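Local coordinates for H127A/Y244A mutant of alginate lyase AlyC3 in complex with dimannuronate (Psychromonas sp., PDB 7C8F), which cleaves alginate as a polysaccharide lyase of family PL7, captured here as a double mutant with a mannuronate disaccharide in its binding pocket, at residues Leu29-Ala34 with Ile53-Phe58; Tyr95-Glu100 with Asn256-Lys261; Thr121-Ala126 with Phe205-Gly210. All coordinates share one frame; numbering follows the deposited sequence.

Contact 1 (Leu29-Ala34 with Ile53-Phe58); sequences LQISDA and IVNQYF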
loop_
_atom_site.group_PDB
_atom_site.type_symbol
_atom_site.label_atom_id
_atom_site.label_comp_id
_atom_site.label_asym_id
_atom_site.label_seq_id
_atom_site.Cartn_x
_atom_site.Cartn_y
_atom_site.Cartn_z
ATOM N N LEU B 29 20.316 -11.403 14.896
ATOM C CA LEU B 29 19.962 -12.817 14.918
ATOM C C LEU B 29 18.582 -12.957 15.541
ATOM O O LEU B 29 18.333 -12.435 16.633
ATOM C CB LEU B 29 20.978 -13.624 15.733
ATOM C CG LEU B 29 20.703 -15.129 15.792
ATOM C CD1 LEU B 29 20.873 -15.788 14.415
ATOM C CD2 LEU B 29 21.615 -15.798 16.820
ATOM N N GLN B 30 17.676 -13.615 14.825
ATOM C CA GLN B 30 16.320 -13.875 15.294
ATOM C C GLN B 30 16.192 -15.386 15.375
ATOM O O GLN B 30 16.171 -16.072 14.347
ATOM C CB GLN B 30 15.285 -13.265 14.338
ATOM C CG GLN B 30 15.484 -11.756 14.150
ATOM C CD GLN B 30 14.393 -11.069 13.342
ATOM O OE1 GLN B 30 13.605 -11.714 12.639
ATOM N NE2 GLN B 30 14.350 -9.740 13.441
ATOM N N ILE B 31 16.206 -15.900 16.587
ATOM C CA ILE B 31 16.246 -17.323 16.806
ATOM C C ILE B 31 15.303 -17.816 17.884
ATOM O O ILE B 31 15.188 -17.238 18.897
ATOM C CB ILE B 31 17.701 -17.721 17.128
ATOM C CG1 ILE B 31 17.888 -19.217 17.291
ATOM C CG2 ILE B 31 18.223 -16.970 18.328
ATOM C CD1 ILE B 31 19.319 -19.607 17.361
ATOM N N SER B 32 14.636 -18.906 17.594
ATOM C CA SER B 32 13.735 -19.510 18.518
ATOM C C SER B 32 14.493 -20.314 19.566
ATOM O O SER B 32 15.540 -20.796 19.330
ATOM C CB SER B 32 12.869 -20.499 17.747
ATOM O OG SER B 32 12.050 -19.883 16.819
ATOM N N ASP B 33 13.881 -20.427 20.727
ATOM C CA ASP B 33 14.342 -21.291 21.788
ATOM C C ASP B 33 13.626 -22.578 21.346
ATOM O O ASP B 33 12.456 -22.640 21.338
ATOM C CB ASP B 33 13.836 -20.797 23.133
ATOM C CG ASP B 33 14.050 -21.788 24.264
ATOM O OD1 ASP B 33 14.479 -22.888 24.055
ATOM O OD2 ASP B 33 13.733 -21.397 25.362
ATOM N N ALA B 34 14.402 -23.556 20.939
ATOM C CA ALA B 34 13.828 -24.792 20.418
ATOM C C ALA B 34 12.884 -25.443 21.420
ATOM O O ALA B 34 11.934 -26.123 21.022
ATOM C CB ALA B 34 14.937 -25.760 20.003
ATOM N N ILE B 53 28.609 -14.376 19.915
ATOM C CA ILE B 53 27.331 -15.017 19.623
ATOM C C ILE B 53 27.607 -16.339 18.914
ATOM O O ILE B 53 28.007 -16.348 17.747
ATOM C CB ILE B 53 26.436 -14.112 18.769
ATOM C CG1 ILE B 53 26.178 -12.787 19.492
ATOM C CG2 ILE B 53 25.128 -14.822 18.424
ATOM C CD1 ILE B 53 25.447 -12.934 20.802
ATOM N N VAL B 54 27.383 -17.449 19.614
ATOM C CA VAL B 54 27.630 -18.787 19.074
ATOM C C VAL B 54 26.865 -19.785 19.930
ATOM O O VAL B 54 26.737 -19.606 21.142
ATOM C CB VAL B 54 29.145 -19.106 19.044
ATOM C CG1 VAL B 54 29.740 -19.024 20.455
ATOM C CG2 VAL B 54 29.416 -20.489 18.438
ATOM N N ASN B 55 26.345 -20.832 19.296
ATOM C CA ASN B 55 25.785 -21.949 20.053
ATOM C C ASN B 55 25.614 -23.145 19.123
ATOM O O ASN B 55 26.037 -23.120 17.964
ATOM C CB ASN B 55 24.511 -21.593 20.816
ATOM C CG ASN B 55 23.345 -21.273 19.908
ATOM O OD1 ASN B 55 23.299 -21.694 18.755
ATOM N ND2 ASN B 55 22.380 -20.540 20.437
ATOM N N GLN B 56 25.026 -24.214 19.671
ATOM C CA GLN B 56 24.874 -25.469 18.944
ATOM C C GLN B 56 24.045 -25.314 17.679
ATOM O O GLN B 56 24.172 -26.139 16.772
ATOM C CB GLN B 56 24.208 -26.513 19.844
ATOM C CG GLN B 56 22.978 -25.985 20.573
ATOM C CD GLN B 56 22.300 -27.033 21.438
ATOM O OE1 GLN B 56 22.209 -28.204 21.064
ATOM N NE2 GLN B 56 21.818 -26.614 22.603
ATOM N N TYR B 57 23.198 -24.287 17.602
ATOM C CA TYR B 57 22.332 -24.088 16.444
ATOM C C TYR B 57 22.823 -22.990 15.505
ATOM O O TYR B 57 22.256 -22.829 14.419
ATOM C CB TYR B 57 20.904 -23.740 16.889
ATOM C CG TYR B 57 20.199 -24.813 17.694
ATOM C CD1 TYR B 57 19.807 -26.008 17.109
ATOM C CD2 TYR B 57 19.915 -24.620 19.040
ATOM C CE1 TYR B 57 19.156 -26.986 17.844
ATOM C CE2 TYR B 57 19.266 -25.591 19.783
ATOM C CZ TYR B 57 18.888 -26.771 19.180
ATOM O OH TYR B 57 18.240 -27.738 19.917
ATOM N N PHE B 58 23.863 -22.245 15.885
ATOM C CA PHE B 58 24.340 -21.094 15.116
ATOM C C PHE B 58 25.845 -21.009 15.360
ATOM O O PHE B 58 26.280 -20.525 16.413
ATOM C CB PHE B 58 23.636 -19.807 15.544
ATOM C CG PHE B 58 24.124 -18.571 14.818
ATOM C CD1 PHE B 58 23.804 -18.365 13.479
ATOM C CD2 PHE B 58 24.909 -17.629 15.463
ATOM C CE1 PHE B 58 24.257 -17.239 12.806
ATOM C CE2 PHE B 58 25.360 -16.500 14.791
ATOM C CZ PHE B 58 25.033 -16.308 13.460
#

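Contact 2 (Tyr95-Glu100 with Asn256-Lys261); sequences YTLSAE and NKLEYK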
loop_
_atom_site.group_PDB
_atom_site.type_symbol
_atom_site.label_atom_id
_atom_site.label_comp_id
_atom_site.label_asym_id
_atom_site.label_seq_id
_atom_site.Cartn_x
_atom_site.Cartn_y
_atom_site.Cartn_z
ATOM N N TYR B 95 19.439 -3.970 -4.014
ATOM C CA TYR B 95 19.859 -4.653 -2.798
ATOM C C TYR B 95 20.037 -6.128 -3.104
ATOM O O TYR B 95 19.127 -6.754 -3.661
ATOM C CB TYR B 95 18.824 -4.440 -1.685
ATOM C CG TYR B 95 18.642 -2.962 -1.430
ATOM C CD1 TYR B 95 17.707 -2.226 -2.135
ATOM C CD2 TYR B 95 19.468 -2.288 -0.535
ATOM C CE1 TYR B 95 17.570 -0.866 -1.942
ATOM C CE2 TYR B 95 19.337 -0.926 -0.335
ATOM C CZ TYR B 95 18.384 -0.222 -1.047
ATOM O OH TYR B 95 18.222 1.140 -0.856
ATOM N N THR B 96 21.206 -6.676 -2.774
ATOM C CA THR B 96 21.560 -8.028 -3.188
ATOM C C THR B 96 21.959 -8.883 -1.996
ATOM O O THR B 96 22.774 -8.474 -1.168
ATOM C CB THR B 96 22.688 -8.037 -4.228
ATOM O OG1 THR B 96 22.271 -7.305 -5.389
ATOM C CG2 THR B 96 23.011 -9.476 -4.639
ATOM N N LEU B 97 21.383 -10.074 -1.920
ATOM C CA LEU B 97 21.760 -11.087 -0.952
ATOM C C LEU B 97 22.344 -12.239 -1.754
ATOM O O LEU B 97 21.696 -12.754 -2.671
ATOM C CB LEU B 97 20.538 -11.559 -0.166
ATOM C CG LEU B 97 20.833 -12.480 1.010
ATOM C CD1 LEU B 97 21.458 -11.654 2.159
ATOM C CD2 LEU B 97 19.554 -13.215 1.451
ATOM N N SER B 98 23.554 -12.612 -1.422
ATOM C CA SER B 98 24.243 -13.687 -2.099
ATOM C C SER B 98 24.603 -14.778 -1.139
ATOM O O SER B 98 25.194 -14.525 -0.148
ATOM C CB SER B 98 25.523 -13.179 -2.748
ATOM O OG SER B 98 25.289 -12.140 -3.622
ATOM N N ALA B 99 24.253 -15.999 -1.496
ATOM C CA ALA B 99 24.538 -17.121 -0.673
ATOM C C ALA B 99 24.966 -18.356 -1.452
ATOM O O ALA B 99 24.696 -18.474 -2.579
ATOM C CB ALA B 99 23.298 -17.458 0.133
ATOM N N GLU B 100 25.659 -19.246 -0.764
ATOM C CA GLU B 100 25.991 -20.573 -1.273
ATOM C C GLU B 100 25.536 -21.482 -0.150
ATOM O O GLU B 100 25.992 -21.375 0.921
ATOM C CB GLU B 100 27.437 -20.770 -1.625
ATOM C CG GLU B 100 27.851 -19.953 -2.804
ATOM C CD GLU B 100 29.325 -20.021 -3.115
ATOM O OE1 GLU B 100 30.039 -20.668 -2.345
ATOM O OE2 GLU B 100 29.710 -19.421 -4.110
ATOM N N ASN B 256 28.268 -21.782 2.818
ATOM C CA ASN B 256 29.667 -21.501 2.510
ATOM C C ASN B 256 29.894 -20.016 2.254
ATOM O O ASN B 256 31.022 -19.526 2.400
ATOM C CB ASN B 256 30.090 -22.345 1.302
ATOM C CG ASN B 256 31.528 -22.112 0.886
ATOM O OD1 ASN B 256 32.463 -22.458 1.608
ATOM N ND2 ASN B 256 31.711 -21.550 -0.306
ATOM N N LYS B 257 28.838 -19.286 1.905
ATOM C CA LYS B 257 28.932 -17.876 1.574
ATOM C C LYS B 257 27.632 -17.221 1.999
ATOM O O LYS B 257 26.551 -17.792 1.819
ATOM C CB LYS B 257 29.135 -17.686 0.064
ATOM C CG LYS B 257 28.978 -16.249 -0.426
ATOM C CD LYS B 257 29.345 -16.139 -1.909
ATOM C CE LYS B 257 29.172 -14.725 -2.430
ATOM N NZ LYS B 257 29.588 -14.608 -3.858
ATOM N N LEU B 258 27.747 -16.039 2.594
ATOM C CA LEU B 258 26.573 -15.221 2.878
ATOM C C LEU B 258 27.014 -13.772 2.859
ATOM O O LEU B 258 27.833 -13.354 3.692
ATOM C CB LEU B 258 25.942 -15.589 4.219
ATOM C CG LEU B 258 24.655 -14.815 4.551
ATOM C CD1 LEU B 258 23.547 -15.045 3.505
ATOM C CD2 LEU B 258 24.165 -15.204 5.924
ATOM N N GLU B 259 26.477 -13.015 1.910
ATOM C CA GLU B 259 26.857 -11.632 1.688
ATOM C C GLU B 259 25.622 -10.786 1.437
ATOM O O GLU B 259 24.618 -11.263 0.897
ATOM C CB GLU B 259 27.783 -11.499 0.482
ATOM C CG GLU B 259 29.118 -12.223 0.677
ATOM C CD GLU B 259 29.970 -12.227 -0.573
ATOM O OE1 GLU B 259 29.557 -11.629 -1.587
ATOM O OE2 GLU B 259 31.058 -12.833 -0.538
ATOM N N TYR B 260 25.743 -9.512 1.788
ATOM C CA TYR B 260 24.731 -8.482 1.559
ATOM C C TYR B 260 25.391 -7.240 0.998
ATOM O O TYR B 260 26.378 -6.826 1.477
ATOM C CB TYR B 260 23.982 -8.089 2.833
ATOM C CG TYR B 260 23.170 -6.807 2.730
ATOM C CD1 TYR B 260 22.033 -6.749 1.979
ATOM C CD2 TYR B 260 23.531 -5.686 3.431
ATOM C CE1 TYR B 260 21.313 -5.591 1.887
ATOM C CE2 TYR B 260 22.811 -4.531 3.332
ATOM C CZ TYR B 260 21.701 -4.507 2.580
ATOM O OH TYR B 260 20.993 -3.382 2.501
ATOM N N LYS B 261 24.803 -6.675 -0.030
ATOM C CA LYS B 261 25.313 -5.487 -0.643
ATOM C C LYS B 261 24.216 -4.539 -1.084
ATOM O O LYS B 261 23.296 -4.941 -1.681
ATOM C CB LYS B 261 26.124 -5.858 -1.862
ATOM C CG LYS B 261 26.909 -4.718 -2.404
ATOM C CD LYS B 261 28.066 -5.243 -3.234
ATOM C CE LYS B 261 29.261 -5.586 -2.365
ATOM N NZ LYS B 261 29.558 -7.047 -2.265
HETATM O O HOH W 1 28.431 -17.351 -5.173
#

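Contact 3 (Thr121-Ala126 with Phe205-Gly210); sequences TFLQVA and FDITVG. With BEM (beta-D-mannopyranuronic acid), chain D.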
loop_
_atom_site.group_PDB
_atom_site.type_symbol
_atom_site.label_atom_id
_atom_site.label_comp_id
_atom_site.label_asym_id
_atom_site.label_seq_id
_atom_site.Cartn_x
_atom_site.Cartn_y
_atom_site.Cartn_z
ATOM N N THR B 121 12.590 -23.228 4.663
ATOM C CA THR B 121 12.850 -21.932 4.049
ATOM C C THR B 121 14.205 -21.453 4.522
ATOM O O THR B 121 14.451 -21.418 5.727
ATOM C CB THR B 121 11.783 -20.925 4.472
ATOM O OG1 THR B 121 10.506 -21.392 4.024
ATOM C CG2 THR B 121 12.071 -19.524 3.898
ATOM N N PHE B 122 15.089 -21.104 3.587
ATOM C CA PHE B 122 16.439 -20.693 3.957
ATOM C C PHE B 122 16.868 -19.328 3.428
ATOM O O PHE B 122 17.895 -18.810 3.884
ATOM C CB PHE B 122 17.475 -21.793 3.623
ATOM C CG PHE B 122 17.530 -22.161 2.172
ATOM C CD1 PHE B 122 16.700 -23.153 1.655
ATOM C CD2 PHE B 122 18.412 -21.520 1.329
ATOM C CE1 PHE B 122 16.742 -23.489 0.301
ATOM C CE2 PHE B 122 18.475 -21.850 -0.016
ATOM C CZ PHE B 122 17.631 -22.843 -0.537
ATOM N N LEU B 123 16.114 -18.719 2.515
ATOM C CA LEU B 123 16.313 -17.324 2.142
ATOM C C LEU B 123 14.946 -16.690 2.012
ATOM O O LEU B 123 14.007 -17.342 1.542
ATOM C CB LEU B 123 17.046 -17.175 0.806
ATOM C CG LEU B 123 18.407 -17.874 0.713
ATOM C CD1 LEU B 123 18.861 -17.987 -0.730
ATOM C CD2 LEU B 123 19.456 -17.122 1.532
ATOM N N GLN B 124 14.822 -15.421 2.403
ATOM C CA GLN B 124 13.522 -14.771 2.375
ATOM C C GLN B 124 13.686 -13.285 2.079
ATOM O O GLN B 124 14.660 -12.657 2.497
ATOM C CB GLN B 124 12.794 -15.003 3.709
ATOM C CG GLN B 124 11.351 -14.535 3.787
ATOM C CD GLN B 124 10.576 -15.239 4.898
ATOM O OE1 GLN B 124 10.557 -16.468 4.970
ATOM N NE2 GLN B 124 9.936 -14.462 5.762
ATOM N N VAL B 125 12.710 -12.730 1.365
ATOM C CA VAL B 125 12.493 -11.289 1.321
ATOM C C VAL B 125 11.143 -11.068 1.979
ATOM O O VAL B 125 10.113 -11.526 1.460
ATOM C CB VAL B 125 12.495 -10.723 -0.108
ATOM C CG1 VAL B 125 12.240 -9.204 -0.080
ATOM C CG2 VAL B 125 13.795 -11.038 -0.845
ATOM N N ALA B 126 11.142 -10.386 3.125
ATOM C CA ALA B 126 9.928 -10.055 3.855
ATOM C C ALA B 126 9.594 -8.589 3.629
ATOM O O ALA B 126 10.395 -7.825 3.093
ATOM C CB ALA B 126 10.154 -10.277 5.353
ATOM N N PHE B 205 22.936 -18.897 -4.707
ATOM C CA PHE B 205 21.745 -18.092 -4.944
ATOM C C PHE B 205 22.111 -16.620 -4.836
ATOM O O PHE B 205 22.738 -16.209 -3.853
ATOM C CB PHE B 205 20.659 -18.394 -3.905
ATOM C CG PHE B 205 20.189 -19.818 -3.917
ATOM C CD1 PHE B 205 20.847 -20.772 -3.155
ATOM C CD2 PHE B 205 19.093 -20.206 -4.683
ATOM C CE1 PHE B 205 20.439 -22.091 -3.149
ATOM C CE2 PHE B 205 18.684 -21.533 -4.684
ATOM C CZ PHE B 205 19.360 -22.473 -3.910
ATOM N N ASP B 206 21.710 -15.826 -5.826
ATOM C CA ASP B 206 21.885 -14.377 -5.780
ATOM C C ASP B 206 20.527 -13.737 -5.996
ATOM O O ASP B 206 19.898 -13.951 -7.040
ATOM C CB ASP B 206 22.889 -13.895 -6.832
ATOM C CG ASP B 206 24.254 -14.537 -6.674
ATOM O OD1 ASP B 206 24.884 -14.332 -5.617
ATOM O OD2 ASP B 206 24.700 -15.239 -7.608
ATOM N N ILE B 207 20.067 -12.982 -5.003
ATOM C CA ILE B 207 18.755 -12.349 -5.018
ATOM C C ILE B 207 18.968 -10.848 -5.074
ATOM O O ILE B 207 19.579 -10.272 -4.165
ATOM C CB ILE B 207 17.939 -12.713 -3.770
ATOM C CG1 ILE B 207 17.779 -14.228 -3.635
ATOM C CG2 ILE B 207 16.586 -11.973 -3.807
ATOM C CD1 ILE B 207 17.246 -14.661 -2.290
ATOM N N THR B 208 18.452 -10.201 -6.117
ATOM C CA THR B 208 18.532 -8.748 -6.229
ATOM C C THR B 208 17.127 -8.163 -6.240
ATOM O O THR B 208 16.290 -8.554 -7.059
ATOM C CB THR B 208 19.284 -8.309 -7.486
ATOM O OG1 THR B 208 20.593 -8.886 -7.464
ATOM C CG2 THR B 208 19.420 -6.772 -7.523
ATOM N N VAL B 209 16.883 -7.206 -5.349
ATOM C CA VAL B 209 15.598 -6.533 -5.238
ATOM C C VAL B 209 15.822 -5.048 -5.479
ATOM O O VAL B 209 16.734 -4.451 -4.902
ATOM C CB VAL B 209 14.984 -6.765 -3.844
ATOM C CG1 VAL B 209 13.557 -6.234 -3.796
ATOM C CG2 VAL B 209 15.027 -8.249 -3.475
ATOM N N GLY B 210 14.978 -4.447 -6.289
ATOM C CA GLY B 210 15.106 -3.039 -6.620
ATOM C C GLY B 210 14.647 -2.803 -8.044
ATOM O O GLY B 210 14.454 -3.731 -8.826
HETATM C C1 BEM D . 5.455 -14.282 10.128
HETATM C C2 BEM D . 4.139 -13.971 9.438
HETATM O O2 BEM D . 4.336 -12.991 8.435
HETATM C C3 BEM D . 3.550 -15.231 8.858
HETATM O O3 BEM D . 2.415 -14.935 8.106
HETATM C C4 BEM D . 4.562 -15.988 8.011
HETATM O O4 BEM D . 4.048 -17.296 7.781
HETATM C C5 BEM D . 5.870 -16.129 8.754
HETATM O O5 BEM D . 6.353 -14.910 9.262
HETATM C C6 BEM D . 6.849 -16.618 7.763
HETATM O O6B BEM D . 7.593 -15.798 7.225
HETATM O O6A BEM D . 7.007 -17.822 7.651
HETATM O O1 BEM D . 6.110 -13.095 10.536
#

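Contact 1 (Leu29-Ala34 with Ile53-Phe58)
L29 and I31 of strand 27-31, and A34 just beyond it, pack against the loop I53-F58 in a buried, apolar contact with no hydrogen bond across it. L29 makes the largest share: its CG lies anti to the backbone N (chi1 -179°), and its two methyls divide their work. CD1 sits over one face of the F58 ring, 4.1 Å from the centroid and 14° off the ring normal, a CH-pi contact. The other methyl, L29 CD2, lies 4.0 Å from I53 CG2 and also over the ring, near F58 CD2. I31 CD1 comes to 4.5 Å from Y57 CB, and A34 CB meets the phenol end of Y57, 3.9 Å from Y57 OH. The loop is shaped from within: Y57 N donates to N55 OD1 at 2.8 Å from above the amide carbonyl plane, and N55 N bonds F58 O at 2.9 Å. N55 ND2 bonds Q3 O. F58 also meets F69, while A34 touches M71 of strand 67-72, placing the contact between the sheets near one margin of the sandwich. The local pattern is an Asx turn at N55 with a type I beta turn, N55-F58, leading into 58-60, an edge strand of its sheet.

Contact 2 (Tyr95-Glu100 with Asn256-Lys261)
Strands 95-100 and 257-261 run antiparallel, with axes at 176° and 4.5 Å apart, T96, S98 and E100 forming hydrogen-bonded pairs with K261, E259 and K257, and L97 and A99 non-hydrogen-bonded pairs with Y260 and L258. On the face of T96, S98 and E100, the E100 side chain extends beside N256 at the strand end: N256 ND2 donates to E100 OE1 at 2.8 Å, with the acceptor in the amide plane and the carboxylate only 13° from coplanar with it. K257 CB lies 3.9 Å from E100 CG, and the extended chain then slants across E100, its CE packing on S98 CB; its ammonium and E100 OE2 are joined through a water, which donates to OE2 at 2.7 Å. The face of L97, A99, L258 and Y260 is largely apolar. L97 CD1 meets L258 CD1 at 4.2 Å, and A99 CB touches the same L258 methyl. At the far end Y95 and Y260 lie side by side, Y260 OH reaching the edge of the Y95 ring, 3.6 Å from CD2. Strand 203-210 flanks 93-103 on its other side, where S98 OG bonds D206 and T96 OG1 bonds T208; F238, A240 and L123 cover the face of L97.

Contact 3 (Thr121-Ala126 with Phe205-Gly210)
L123 of strand 121-126 points toward strand 205-210 and meets F205 and I207. Its CB lies 4.0 Å from I207 CD1. Beyond it, CG stands anti to the carbonyl carbon (chi1 -56°), and the tip atom CD1 reaches F205 CB at 3.7 Å while also touching F205 CG and I207 CD1. Next to this, the edge of the F122 ring is directed at the face of F205 in an offset edge-to-face pair, centroids 5.4 Å apart and planes at 66°, with F122 CE2 3.7 Å from F205 CE1. F122 and L123 together oppose V145 in a classic beta bulge, which lets consecutive residues both take part, F122 through its ring end. V125 and V209 come tip to tip, their CG2 atoms 4.0 Å apart. The strand axes are 9.7 Å apart and only 3° from parallel, the spacing of sheets stacked face to face; F158 meets both phenylalanine rings. In one of its two conformers, Q124 NE2 donates to mannuronate O6B, a carboxylate oxygen, at 3.1 Å; R77, K170 and the P139 carbonyl are also hydrogen-bonded to this sugar. No hydrogen bond crosses between the strands, so apolar packing holds them, while Q124, pointing away from it, gives an amide N-H to the uronate.

Contacts 1 and 3 both join the two sheets of the sandwich through buried apolar side chains, but the centre of contact 3 is about 7 Å, that of contact 1 about 15 Å, from the chain centre, and in contact 1 one side is the loop leading into strand 58-60. Contact 2 differs in kind: it pairs neighbours within one sheet by backbone bonds, with one largely apolar face and one partly exposed, charged face. Contacts 2 and 3 touch, since strands 93-103 and 203-210 are adjacent; A99 O lies 2.8 Å from F205 N, a probable hydrogen bond. Contact 1 touches neither, its nearest atoms being about 7 Å from contact 2. Of the three, contact 3 holds a sugar-binding residue, Q124.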